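PDB 1IAP: guanine nucleotide exchange factor p115rhogef, which is a Rho guanine nucleotide exchange factor whose N-terminal rgRGS domain, the part in this structure, probably binds heterotrimeric G-protein alpha subunits. Local coordinates for residues A[22-27]-A[113-118]; A[162-167]-A[172-177]; A[57-62]-A[79-84]; A[10-15]-A[39-44]. One frame throughout, in Å; residues are numbered along the deposited sequence.

Interaction 1 of 4, residues A[22-27]-A[113-118]; sequences LQHVAL and LEDFRS
The imidazole of H24 receives D115 at its edge and F116 against its face: the phenyl edge points at the imidazole in a T-shaped pair, with planes at 86° and ring centroids 5.3 Å apart. The phenyl ring in turn meets the methylene of H24 at its own edge, where H24 CB lies 3.6 Å from F116 CD1. At the imidazole's edge, H24 NE2 donates to D115 OD1 at 2.9 Å, the two side chains crossing at about a right angle, and the bond is moderately bent, 158° at the hydrogen. The carboxylate oxygen sits close to the imidazole plane but is approached from its anti side, somewhat out of the carboxylate plane. With CG anti to the backbone N (chi1 -180°), the histidine is carried across to helix 106-121, whose consecutive D115 and F116 offer it a polar and an aromatic partner. This joins helix 15-28 to helix 106-121 in the helical RGS-like domain, and L21 of helix 15-28 also touches F116. D115 OD1 also forms a salt bridge with K119, so one oxygen serves two partners. The carboxylate would be expected to favour a positively charged imidazole, although K119, by sharing its charge, probably weakens that pull.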
loop_
_atom_site.group_PDB
_atom_site.type_symbol
_atom_site.label_atom_id
_atom_site.label_comp_id
_atom_site.label_asym_id
_atom_site.label_seq_id
_atom_site.Cartn_x
_atom_site.Cartn_y
_atom_site.Cartn_z
ATOM N N LEU A 22 -3.903 -6.822 0.900
ATOM C CA LEU A 22 -4.700 -5.620 0.714
ATOM C C LEU A 22 -6.186 -5.914 0.842
ATOM O O LEU A 22 -6.904 -5.172 1.508
ATOM C CB LEU A 22 -4.416 -4.985 -0.656
ATOM C CG LEU A 22 -3.555 -3.720 -0.803
ATOM C CD1 LEU A 22 -3.112 -3.147 0.528
ATOM C CD2 LEU A 22 -2.367 -4.010 -1.686
ATOM N N GLN A 23 -6.652 -6.980 0.194
ATOM C CA GLN A 23 -8.068 -7.330 0.275
ATOM C C GLN A 23 -8.465 -7.624 1.712
ATOM O O GLN A 23 -9.535 -7.218 2.159
ATOM C CB GLN A 23 -8.413 -8.523 -0.617
ATOM C CG GLN A 23 -9.886 -8.923 -0.500
ATOM C CD GLN A 23 -10.314 -9.944 -1.522
ATOM O OE1 GLN A 23 -11.123 -10.831 -1.235
ATOM N NE2 GLN A 23 -9.796 -9.813 -2.734
ATOM N N HIS A 24 -7.591 -8.318 2.433
ATOM C CA HIS A 24 -7.838 -8.653 3.831
ATOM C C HIS A 24 -7.983 -7.360 4.640
ATOM O O HIS A 24 -9.020 -7.117 5.250
ATOM C CB HIS A 24 -6.677 -9.492 4.378
ATOM C CG HIS A 24 -6.837 -9.894 5.813
ATOM N ND1 HIS A 24 -7.767 -10.821 6.229
ATOM C CD2 HIS A 24 -6.169 -9.507 6.926
ATOM C CE1 HIS A 24 -7.666 -10.989 7.536
ATOM N NE2 HIS A 24 -6.703 -10.205 7.983
ATOM N N VAL A 25 -6.947 -6.525 4.603
ATOM C CA VAL A 25 -6.929 -5.251 5.322
ATOM C C VAL A 25 -8.096 -4.327 4.948
ATOM O O VAL A 25 -8.780 -3.799 5.828
ATOM C CB VAL A 25 -5.570 -4.525 5.121
ATOM C CG1 VAL A 25 -5.613 -3.124 5.713
ATOM C CG2 VAL A 25 -4.455 -5.333 5.762
ATOM N N ALA A 26 -8.351 -4.168 3.650
ATOM C CA ALA A 26 -9.440 -3.310 3.185
ATOM C C ALA A 26 -10.808 -3.731 3.737
ATOM O O ALA A 26 -11.703 -2.900 3.888
ATOM C CB ALA A 26 -9.480 -3.286 1.662
ATOM N N LEU A 27 -10.967 -5.016 4.035
ATOM C CA LEU A 27 -12.226 -5.523 4.568
ATOM C C LEU A 27 -12.243 -5.732 6.080
ATOM O O LEU A 27 -13.312 -5.836 6.672
ATOM C CB LEU A 27 -12.608 -6.836 3.877
ATOM C CG LEU A 27 -13.487 -6.806 2.624
ATOM C CD1 LEU A 27 -12.866 -5.975 1.513
ATOM C CD2 LEU A 27 -13.706 -8.235 2.156
ATOM N N LEU A 113 -0.315 -7.264 9.665
ATOM C CA LEU A 113 0.441 -8.353 9.036
ATOM C C LEU A 113 0.352 -9.584 9.934
ATOM O O LEU A 113 0.179 -10.707 9.457
ATOM C CB LEU A 113 1.902 -7.965 8.842
ATOM C CG LEU A 113 2.239 -7.149 7.595
ATOM C CD1 LEU A 113 3.676 -6.656 7.669
ATOM C CD2 LEU A 113 2.025 -8.010 6.360
ATOM N N GLU A 114 0.453 -9.351 11.240
ATOM C CA GLU A 114 0.358 -10.419 12.231
ATOM C C GLU A 114 -0.995 -11.105 12.093
ATOM O O GLU A 114 -1.067 -12.331 12.001
ATOM C CB GLU A 114 0.506 -9.835 13.639
ATOM C CG GLU A 114 0.343 -10.831 14.781
ATOM C CD GLU A 114 0.450 -10.175 16.156
ATOM O OE1 GLU A 114 0.761 -8.963 16.234
ATOM O OE2 GLU A 114 0.221 -10.876 17.167
ATOM N N ASP A 115 -2.061 -10.305 12.045
ATOM C CA ASP A 115 -3.413 -10.833 11.914
ATOM C C ASP A 115 -3.570 -11.630 10.624
ATOM O O ASP A 115 -4.195 -12.686 10.618
ATOM C CB ASP A 115 -4.453 -9.712 11.959
ATOM C CG ASP A 115 -5.878 -10.244 11.950
ATOM O OD1 ASP A 115 -6.559 -10.130 10.905
ATOM O OD2 ASP A 115 -6.310 -10.803 12.983
ATOM N N PHE A 116 -3.004 -11.122 9.534
ATOM C CA PHE A 116 -3.081 -11.820 8.261
ATOM C C PHE A 116 -2.413 -13.195 8.366
ATOM O O PHE A 116 -2.980 -14.200 7.940
ATOM C CB PHE A 116 -2.413 -11.010 7.137
ATOM C CG PHE A 116 -2.530 -11.664 5.782
ATOM C CD1 PHE A 116 -3.592 -11.356 4.937
ATOM C CD2 PHE A 116 -1.616 -12.641 5.384
ATOM C CE1 PHE A 116 -3.754 -12.015 3.702
ATOM C CE2 PHE A 116 -1.763 -13.306 4.158
ATOM C CZ PHE A 116 -2.839 -12.992 3.317
ATOM N N ARG A 117 -1.214 -13.237 8.939
ATOM C CA ARG A 117 -0.491 -14.504 9.081
ATOM C C ARG A 117 -1.257 -15.542 9.900
ATOM O O ARG A 117 -1.286 -16.721 9.541
ATOM C CB ARG A 117 0.892 -14.276 9.688
ATOM C CG ARG A 117 1.822 -13.477 8.805
ATOM C CD ARG A 117 3.261 -13.569 9.290
ATOM N NE ARG A 117 3.429 -13.059 10.648
ATOM C CZ ARG A 117 3.776 -11.811 10.947
ATOM N NH1 ARG A 117 3.995 -10.921 9.985
ATOM N NH2 ARG A 117 3.909 -11.450 12.216
ATOM N N SER A 118 -1.887 -15.099 10.987
ATOM C CA SER A 118 -2.657 -16.003 11.840
ATOM C C SER A 118 -3.897 -16.522 11.120
ATOM O O SER A 118 -4.161 -17.723 11.116
ATOM C CB SER A 118 -3.065 -15.307 13.139
ATOM O OG SER A 118 -1.931 -15.044 13.940
#

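Interaction 2 of 4, residues A[162-167]-A[172-177]; sequences EMQHTI and EKSAAV
Q164 and I167 close the turn between two consecutive helices of the all-helical RGS-like domain by reaching from the loop after helix 142-162 onto the first turns of helix 171-187. Q164 NE2 donates to S174 OG at 3.0 Å along an almost linear path, 172° at the hydrogen, with the hydroxyl oxygen lying in the amide plane. The stem of the glutamine takes part too, its CG resting 3.6 Å from S174 CB. Beside this polar pair, I167 and V177 meet tip to tip, CD1 of the isoleucine 4.0 Å from CG1 of the valine, and I167 CB packs on S174 CB. Replaced by alanine, Q164 would lose its amide, which is likely to leave S174 OG without this donor and open a gap beside the serine. Further out, the extended glutamine chain, with CG anti to the backbone N (chi1 -177°), is what carries the amide to the helix. The loop itself is pinned where M163 O accepts from both the backbone N and the hydroxyl of T166, while V178 touches both Q164 and I167 from the helix. The serine hydroxyl occupies the position between its own backbone N and carbonyl carbon (chi1 65°), and S174 OG also makes a weak hydrogen bond to E171 O.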
loop_
_atom_site.group_PDB
_atom_site.type_symbol
_atom_site.label_atom_id
_atom_site.label_comp_id
_atom_site.label_asym_id
_atom_site.label_seq_id
_atom_site.Cartn_x
_atom_site.Cartn_y
_atom_site.Cartn_z
ATOM N N GLU A 162 -14.269 -4.973 -8.658
ATOM C CA GLU A 162 -15.635 -5.432 -8.868
ATOM C C GLU A 162 -16.376 -5.441 -7.536
ATOM O O GLU A 162 -17.532 -5.024 -7.465
ATOM C CB GLU A 162 -15.649 -6.827 -9.499
ATOM C CG GLU A 162 -15.100 -6.848 -10.918
ATOM C CD GLU A 162 -15.147 -8.220 -11.575
ATOM O OE1 GLU A 162 -15.107 -9.250 -10.862
ATOM O OE2 GLU A 162 -15.214 -8.259 -12.821
ATOM N N MET A 163 -15.698 -5.892 -6.482
ATOM C CA MET A 163 -16.288 -5.949 -5.144
ATOM C C MET A 163 -15.997 -4.680 -4.341
ATOM O O MET A 163 -16.006 -4.696 -3.104
ATOM C CB MET A 163 -15.762 -7.167 -4.383
ATOM C CG MET A 163 -16.078 -8.501 -5.041
ATOM S SD MET A 163 -17.853 -8.790 -5.236
ATOM C CE MET A 163 -18.086 -8.408 -6.989
ATOM N N GLN A 164 -15.750 -3.583 -5.052
ATOM C CA GLN A 164 -15.433 -2.295 -4.434
ATOM C C GLN A 164 -16.354 -1.899 -3.282
ATOM O O GLN A 164 -15.889 -1.425 -2.248
ATOM C CB GLN A 164 -15.446 -1.188 -5.490
ATOM C CG GLN A 164 -15.062 0.174 -4.954
ATOM C CD GLN A 164 -15.238 1.282 -5.967
ATOM O OE1 GLN A 164 -15.037 1.084 -7.165
ATOM N NE2 GLN A 164 -15.609 2.463 -5.490
ATOM N N HIS A 165 -17.657 -2.097 -3.468
ATOM C CA HIS A 165 -18.647 -1.733 -2.454
ATOM C C HIS A 165 -18.469 -2.417 -1.104
ATOM O O HIS A 165 -18.894 -1.882 -0.079
ATOM C CB HIS A 165 -20.072 -1.967 -2.976
ATOM C CG HIS A 165 -20.309 -3.352 -3.490
ATOM N ND1 HIS A 165 -19.839 -3.782 -4.711
ATOM C CD2 HIS A 165 -20.971 -4.402 -2.949
ATOM C CE1 HIS A 165 -20.200 -5.038 -4.900
ATOM N NE2 HIS A 165 -20.888 -5.438 -3.845
ATOM N N THR A 166 -17.827 -3.582 -1.102
ATOM C CA THR A 166 -17.604 -4.327 0.132
ATOM C C THR A 166 -16.473 -3.733 0.968
ATOM O O THR A 166 -16.319 -4.073 2.142
ATOM C CB THR A 166 -17.287 -5.813 -0.149
ATOM O OG1 THR A 166 -16.001 -5.925 -0.777
ATOM C CG2 THR A 166 -18.355 -6.424 -1.051
ATOM N N ILE A 167 -15.674 -2.860 0.358
ATOM C CA ILE A 167 -14.560 -2.220 1.056
ATOM C C ILE A 167 -15.125 -1.271 2.103
ATOM O O ILE A 167 -14.631 -1.200 3.230
ATOM C CB ILE A 167 -13.671 -1.411 0.084
ATOM C CG1 ILE A 167 -13.054 -2.347 -0.960
ATOM C CG2 ILE A 167 -12.589 -0.649 0.858
ATOM C CD1 ILE A 167 -12.246 -1.638 -2.044
ATOM N N GLU A 172 -16.789 7.299 -1.508
ATOM C CA GLU A 172 -15.575 8.103 -1.563
ATOM C C GLU A 172 -14.416 7.298 -0.980
ATOM O O GLU A 172 -13.319 7.289 -1.528
ATOM C CB GLU A 172 -15.780 9.402 -0.775
ATOM C CG GLU A 172 -14.560 10.298 -0.662
ATOM C CD GLU A 172 -14.835 11.575 0.125
ATOM O OE1 GLU A 172 -15.046 12.631 -0.507
ATOM O OE2 GLU A 172 -14.832 11.527 1.376
ATOM N N LYS A 173 -14.685 6.583 0.108
ATOM C CA LYS A 173 -13.668 5.771 0.758
ATOM C C LYS A 173 -13.238 4.574 -0.092
ATOM O O LYS A 173 -12.055 4.359 -0.313
ATOM C CB LYS A 173 -14.166 5.299 2.128
ATOM C CG LYS A 173 -13.175 4.441 2.904
ATOM C CD LYS A 173 -13.650 4.221 4.332
ATOM C CE LYS A 173 -12.749 3.255 5.093
ATOM N NZ LYS A 173 -12.811 1.871 4.538
ATOM N N SER A 174 -14.200 3.807 -0.590
ATOM C CA SER A 174 -13.866 2.642 -1.397
ATOM C C SER A 174 -13.148 3.053 -2.686
ATOM O O SER A 174 -12.227 2.367 -3.133
ATOM C CB SER A 174 -15.117 1.816 -1.700
ATOM O OG SER A 174 -16.024 2.538 -2.501
ATOM N N ALA A 175 -13.538 4.192 -3.250
ATOM C CA ALA A 175 -12.906 4.685 -4.475
ATOM C C ALA A 175 -11.459 5.083 -4.193
ATOM O O ALA A 175 -10.562 4.792 -4.986
ATOM C CB ALA A 175 -13.678 5.866 -5.030
ATOM N N ALA A 176 -11.234 5.711 -3.041
ATOM C CA ALA A 176 -9.894 6.137 -2.634
ATOM C C ALA A 176 -8.975 4.931 -2.449
ATOM O O ALA A 176 -7.797 4.976 -2.803
ATOM C CB ALA A 176 -9.970 6.943 -1.341
ATOM N N VAL A 177 -9.524 3.856 -1.897
ATOM C CA VAL A 177 -8.766 2.624 -1.674
ATOM C C VAL A 177 -8.405 1.970 -3.006
ATOM O O VAL A 177 -7.262 1.584 -3.222
ATOM C CB VAL A 177 -9.566 1.630 -0.803
ATOM C CG1 VAL A 177 -8.903 0.261 -0.787
ATOM C CG2 VAL A 177 -9.683 2.170 0.613
#

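Interaction 3 of 4, residues A[57-62]-A[79-84]; sequences DFYHSF and FELDRT
Y59 presents the edge of its phenol ring to L81, and a single methyl does the touching: L81 CD1 lies 3.8 Å from Y59 CE1 and 3.9 Å from Y59 CD1, close to the ring plane. The two side chains slide past each other in opposite directions. On the tyrosine, CG stands anti to the backbone N (chi1 169°), which sends the ring outward from helix 48-63 toward the end of helix 75-81. The leucine adopts the other common choice: its CG is anti to the carbonyl carbon (chi1 -78°), bringing one branch back to the ring. Another part of the phenol's edge meets its neighbour: Y59 CD2 sits over the centre of the H60 imidazole, 3.8 Å above its plane.

The pair joins two helices of the RGS-like domain where the second gives way to a type I beta turn from L81 to T84. That turn is secured within its own segment: E80 O accepts from R83 N and, at 2.7 Å, from T84 OG1, the two donors arriving on opposite faces of the carbonyl plane. R83 folds back so that its NH1 donates to F79 O, while R83 NE lies 3.3 Å above the F79 ring plane, toward its rim. L63 and F97 also touch L81, extending its apolar surroundings. Since no hydrogen bond crosses between the segments, their mutual contact rests on shape and van der Waals attraction rather than directed polar bonds.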
loop_
_atom_site.group_PDB
_atom_site.type_symbol
_atom_site.label_atom_id
_atom_site.label_comp_id
_atom_site.label_asym_id
_atom_site.label_seq_id
_atom_site.Cartn_x
_atom_site.Cartn_y
_atom_site.Cartn_z
ATOM N N ASP A 57 0.542 14.702 -3.529
ATOM C CA ASP A 57 -0.579 13.761 -3.640
ATOM C C ASP A 57 -0.641 12.931 -2.359
ATOM O O ASP A 57 -1.718 12.689 -1.811
ATOM C CB ASP A 57 -0.386 12.822 -4.837
ATOM C CG ASP A 57 -0.484 13.533 -6.177
ATOM O OD1 ASP A 57 -1.028 14.657 -6.245
ATOM O OD2 ASP A 57 -0.021 12.945 -7.177
ATOM N N PHE A 58 0.532 12.495 -1.908
ATOM C CA PHE A 58 0.677 11.703 -0.692
ATOM C C PHE A 58 0.125 12.520 0.472
ATOM O O PHE A 58 -0.569 11.987 1.336
ATOM C CB PHE A 58 2.159 11.369 -0.480
ATOM C CG PHE A 58 2.460 10.650 0.807
ATOM C CD1 PHE A 58 2.492 9.259 0.849
ATOM C CD2 PHE A 58 2.784 11.363 1.962
ATOM C CE1 PHE A 58 2.845 8.583 2.018
ATOM C CE2 PHE A 58 3.139 10.696 3.138
ATOM C CZ PHE A 58 3.171 9.300 3.163
ATOM N N TYR A 59 0.426 13.819 0.476
ATOM C CA TYR A 59 -0.066 14.712 1.517
ATOM C C TYR A 59 -1.588 14.779 1.486
ATOM O O TYR A 59 -2.248 14.558 2.502
ATOM C CB TYR A 59 0.525 16.123 1.348
ATOM C CG TYR A 59 -0.127 17.166 2.220
ATOM C CD1 TYR A 59 0.235 17.316 3.559
ATOM C CD2 TYR A 59 -1.139 17.986 1.716
ATOM C CE1 TYR A 59 -0.403 18.255 4.377
ATOM C CE2 TYR A 59 -1.779 18.920 2.519
ATOM C CZ TYR A 59 -1.408 19.051 3.845
ATOM O OH TYR A 59 -2.049 19.975 4.635
ATOM N N HIS A 60 -2.145 15.049 0.307
ATOM C CA HIS A 60 -3.589 15.165 0.163
ATOM C C HIS A 60 -4.361 13.878 0.448
ATOM O O HIS A 60 -5.500 13.925 0.903
ATOM C CB HIS A 60 -3.941 15.712 -1.223
ATOM C CG HIS A 60 -3.550 17.144 -1.418
ATOM N ND1 HIS A 60 -4.124 18.175 -0.704
ATOM C CD2 HIS A 60 -2.622 17.714 -2.222
ATOM C CE1 HIS A 60 -3.563 19.318 -1.057
ATOM N NE2 HIS A 60 -2.647 19.066 -1.976
ATOM N N SER A 61 -3.722 12.738 0.211
ATOM C CA SER A 61 -4.348 11.439 0.430
ATOM C C SER A 61 -4.262 10.889 1.852
ATOM O O SER A 61 -5.220 10.277 2.337
ATOM C CB SER A 61 -3.754 10.395 -0.525
ATOM O OG SER A 61 -4.121 10.647 -1.870
ATOM N N PHE A 62 -3.136 11.122 2.528
ATOM C CA PHE A 62 -2.941 10.556 3.861
ATOM C C PHE A 62 -2.688 11.485 5.034
ATOM O O PHE A 62 -2.870 11.074 6.186
ATOM C CB PHE A 62 -1.784 9.546 3.822
ATOM C CG PHE A 62 -1.894 8.536 2.719
ATOM C CD1 PHE A 62 -1.085 8.632 1.592
ATOM C CD2 PHE A 62 -2.805 7.489 2.805
ATOM C CE1 PHE A 62 -1.185 7.701 0.559
ATOM C CE2 PHE A 62 -2.913 6.556 1.780
ATOM C CZ PHE A 62 -2.102 6.662 0.655
ATOM N N PHE A 79 2.362 19.910 12.585
ATOM C CA PHE A 79 2.681 21.279 12.994
ATOM C C PHE A 79 3.559 21.951 11.935
ATOM O O PHE A 79 3.286 23.076 11.510
ATOM C CB PHE A 79 3.391 21.239 14.358
ATOM C CG PHE A 79 3.924 22.570 14.823
ATOM C CD1 PHE A 79 3.166 23.388 15.656
ATOM C CD2 PHE A 79 5.200 22.995 14.445
ATOM C CE1 PHE A 79 3.669 24.612 16.108
ATOM C CE2 PHE A 79 5.711 24.218 14.890
ATOM C CZ PHE A 79 4.943 25.026 15.721
ATOM N N GLU A 80 4.596 21.241 11.496
ATOM C CA GLU A 80 5.521 21.757 10.490
ATOM C C GLU A 80 4.878 21.900 9.115
ATOM O O GLU A 80 5.152 22.864 8.401
ATOM C CB GLU A 80 6.760 20.868 10.396
ATOM C CG GLU A 80 7.628 20.886 11.644
ATOM C CD GLU A 80 8.853 20.002 11.515
ATOM O OE1 GLU A 80 9.873 20.469 10.961
ATOM O OE2 GLU A 80 8.796 18.837 11.966
ATOM N N LEU A 81 4.027 20.944 8.746
ATOM C CA LEU A 81 3.342 20.992 7.459
ATOM C C LEU A 81 2.451 22.224 7.359
ATOM O O LEU A 81 2.438 22.910 6.332
ATOM C CB LEU A 81 2.508 19.728 7.235
ATOM C CG LEU A 81 3.308 18.496 6.809
ATOM C CD1 LEU A 81 2.414 17.271 6.777
ATOM C CD2 LEU A 81 3.934 18.749 5.439
ATOM N N ASP A 82 1.733 22.517 8.438
ATOM C CA ASP A 82 0.840 23.670 8.470
ATOM C C ASP A 82 1.593 24.999 8.465
ATOM O O ASP A 82 0.983 26.066 8.372
ATOM C CB ASP A 82 -0.081 23.595 9.693
ATOM C CG ASP A 82 -1.020 22.399 9.650
ATOM O OD1 ASP A 82 -1.157 21.771 8.578
ATOM O OD2 ASP A 82 -1.627 22.087 10.696
ATOM N N ARG A 83 2.918 24.931 8.548
ATOM C CA ARG A 83 3.750 26.130 8.562
ATOM C C ARG A 83 4.782 26.158 7.440
ATOM O O ARG A 83 5.596 27.079 7.359
ATOM C CB ARG A 83 4.437 26.262 9.922
ATOM C CG ARG A 83 3.472 26.634 11.024
ATOM C CD ARG A 83 3.952 26.199 12.392
ATOM N NE ARG A 83 2.956 26.519 13.411
ATOM C CZ ARG A 83 1.773 25.920 13.523
ATOM N NH1 ARG A 83 1.428 24.947 12.687
ATOM N NH2 ARG A 83 0.907 26.342 14.433
ATOM N N THR A 84 4.742 25.155 6.570
ATOM C CA THR A 84 5.687 25.080 5.464
ATOM C C THR A 84 4.976 25.130 4.116
ATOM O O THR A 84 4.051 24.360 3.851
ATOM C CB THR A 84 6.562 23.808 5.542
ATOM O OG1 THR A 84 7.183 23.728 6.831
ATOM C CG2 THR A 84 7.656 23.851 4.484
#

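Interaction 4 of 4, residues A[10-15]-A[39-44]; sequences QVKRRP and HADMLG
K12 reaches D41 with the far half of its side chain. From CB the chain turns to CG, which sits between the backbone N and the carbonyl carbon (chi1 73°), and then runs fully extended, so that its outer carbons and the amine come successively to the aspartate. CD is the first atom to meet it, lying 3.6 Å from D41 OD2, with CG of the carboxylate only slightly farther away. CE is likewise 3.6 Å from D41 OD2 and comes within 4.0 Å of D41 OD1. At the tip, K12 NZ donates to D41 OD2 in a salt bridge of 2.7 Å, meeting that oxygen on its syn side but 33° out of the carboxylate plane. The other oxygen, OD1, stays 3.8 Å from K12 NZ, so the grip is one-sided.

In the RGS-like helical bundle, this bridge ties the type I turn from V11 to R14, at the end of helix 8-11, to the final part of helix 32-43. With a methionine in place of K12 the ammonium is gone, which would probably leave the D41 carboxylate without its charged mate. The aspartate comes forward with its CG anti to the backbone N (chi1 -171°), and the two side chains cross at about a right angle. E9 offers K12 NZ a second, long and weak ion pair, while the backbone oxygen of K12 accepts a hydrogen bond from Y184 of helix 171-187.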
loop_
_atom_site.group_PDB
_atom_site.type_symbol
_atom_site.label_atom_id
_atom_site.label_comp_id
_atom_site.label_asym_id
_atom_site.label_seq_id
_atom_site.Cartn_x
_atom_site.Cartn_y
_atom_site.Cartn_z
ATOM N N GLN A 10 9.167 -7.332 2.794
ATOM C CA GLN A 10 9.085 -8.553 1.997
ATOM C C GLN A 10 7.851 -8.622 1.096
ATOM O O GLN A 10 7.949 -9.057 -0.051
ATOM C CB GLN A 10 9.135 -9.781 2.904
ATOM C CG GLN A 10 10.442 -9.914 3.666
ATOM C CD GLN A 10 10.438 -11.069 4.640
ATOM O OE1 GLN A 10 10.588 -12.228 4.250
ATOM N NE2 GLN A 10 10.267 -10.760 5.919
ATOM N N VAL A 11 6.704 -8.173 1.596
ATOM C CA VAL A 11 5.465 -8.218 0.811
ATOM C C VAL A 11 5.303 -7.092 -0.219
ATOM O O VAL A 11 4.681 -7.289 -1.264
ATOM C CB VAL A 11 4.210 -8.262 1.732
ATOM C CG1 VAL A 11 3.928 -6.894 2.351
ATOM C CG2 VAL A 11 3.004 -8.777 0.959
ATOM N N LYS A 12 5.911 -5.937 0.046
ATOM C CA LYS A 12 5.797 -4.786 -0.849
ATOM C C LYS A 12 6.273 -5.049 -2.280
ATOM O O LYS A 12 5.889 -4.329 -3.197
ATOM C CB LYS A 12 6.557 -3.584 -0.270
ATOM C CG LYS A 12 8.068 -3.720 -0.350
ATOM C CD LYS A 12 8.793 -2.480 0.150
ATOM C CE LYS A 12 10.280 -2.583 -0.162
ATOM N NZ LYS A 12 11.061 -1.439 0.377
ATOM N N ARG A 13 7.095 -6.082 -2.457
ATOM C CA ARG A 13 7.646 -6.442 -3.762
ATOM C C ARG A 13 6.937 -7.611 -4.445
ATOM O O ARG A 13 7.232 -7.926 -5.597
ATOM C CB ARG A 13 9.129 -6.788 -3.614
ATOM C CG ARG A 13 9.922 -5.762 -2.828
ATOM C CD ARG A 13 11.358 -6.198 -2.608
ATOM N NE ARG A 13 12.087 -5.245 -1.774
ATOM C CZ ARG A 13 13.258 -5.495 -1.195
ATOM N NH1 ARG A 13 13.845 -6.673 -1.360
ATOM N NH2 ARG A 13 13.835 -4.572 -0.437
ATOM N N ARG A 14 6.017 -8.259 -3.735
ATOM C CA ARG A 14 5.286 -9.412 -4.270
ATOM C C ARG A 14 3.837 -8.995 -4.524
ATOM O O ARG A 14 2.989 -9.074 -3.635
ATOM C CB ARG A 14 5.355 -10.560 -3.264
ATOM C CG ARG A 14 6.752 -10.741 -2.639
ATOM C CD ARG A 14 7.607 -11.803 -3.328
ATOM N NE ARG A 14 7.853 -11.552 -4.747
ATOM C CZ ARG A 14 8.829 -10.782 -5.223
ATOM N NH1 ARG A 14 9.664 -10.167 -4.396
ATOM N NH2 ARG A 14 8.988 -10.652 -6.532
ATOM N N PRO A 15 3.530 -8.601 -5.770
ATOM C CA PRO A 15 2.201 -8.148 -6.195
ATOM C C PRO A 15 0.996 -9.018 -5.862
ATOM O O PRO A 15 -0.019 -8.499 -5.402
ATOM C CB PRO A 15 2.380 -7.917 -7.701
ATOM C CG PRO A 15 3.450 -8.891 -8.073
ATOM C CD PRO A 15 4.420 -8.790 -6.935
ATOM N N HIS A 39 2.814 3.840 -0.632
ATOM C CA HIS A 39 3.015 5.035 -1.448
ATOM C C HIS A 39 4.295 5.774 -1.072
ATOM O O HIS A 39 4.925 6.412 -1.919
ATOM C CB HIS A 39 1.812 5.968 -1.348
ATOM C CG HIS A 39 0.622 5.503 -2.128
ATOM N ND1 HIS A 39 -0.331 6.368 -2.613
ATOM C CD2 HIS A 39 0.235 4.261 -2.509
ATOM C CE1 HIS A 39 -1.259 5.681 -3.258
ATOM N NE2 HIS A 39 -0.937 4.401 -3.209
ATOM N N ALA A 40 4.679 5.671 0.196
ATOM C CA ALA A 40 5.891 6.316 0.696
ATOM C C ALA A 40 7.115 5.634 0.099
ATOM O O ALA A 40 8.109 6.286 -0.218
ATOM C CB ALA A 40 5.937 6.241 2.209
ATOM N N ASP A 41 7.028 4.317 -0.059
ATOM C CA ASP A 41 8.116 3.540 -0.629
ATOM C C ASP A 41 8.240 3.881 -2.111
ATOM O O ASP A 41 9.340 4.013 -2.646
ATOM C CB ASP A 41 7.836 2.047 -0.460
ATOM C CG ASP A 41 9.024 1.191 -0.842
ATOM O OD1 ASP A 41 9.113 0.783 -2.017
ATOM O OD2 ASP A 41 9.874 0.940 0.037
ATOM N N MET A 42 7.088 4.008 -2.759
ATOM C CA MET A 42 6.989 4.342 -4.173
ATOM C C MET A 42 7.616 5.714 -4.429
ATOM O O MET A 42 8.268 5.928 -5.453
ATOM C CB MET A 42 5.511 4.325 -4.580
ATOM C CG MET A 42 5.197 4.796 -5.983
ATOM S SD MET A 42 3.474 4.412 -6.385
ATOM C CE MET A 42 2.634 5.595 -5.369
ATOM N N LEU A 43 7.432 6.622 -3.471
ATOM C CA LEU A 43 7.977 7.978 -3.548
ATOM C C LEU A 43 9.500 7.957 -3.520
ATOM O O LEU A 43 10.155 8.753 -4.197
ATOM C CB LEU A 43 7.467 8.820 -2.375
ATOM C CG LEU A 43 6.336 9.813 -2.635
ATOM C CD1 LEU A 43 5.159 9.131 -3.314
ATOM C CD2 LEU A 43 5.911 10.436 -1.317
ATOM N N GLY A 44 10.049 7.026 -2.741
ATOM C CA GLY A 44 11.490 6.897 -2.611
ATOM C C GLY A 44 12.227 6.423 -3.852
ATOM O O GLY A 44 13.454 6.480 -3.892
#

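In the fold
The four contacts spread across a single helical domain that contains no strand. Interactions 1 and 4 alternate along the chain, with centres about 16 Å apart, and are tied by the succession of helices 8-11, 15-28 and 32-43. Interaction 3 falls between the two segments of interaction 1 in sequence but lies about 28 Å from it, centre to centre, on the opposite side of the chain's centre. It touches interaction 4 through F58 and F62 against helix 32-43. Interaction 2 comes last and packs on interaction 1 where L27 and A26 meet T166 and I167. Thus early and late helices are drawn together in one domain.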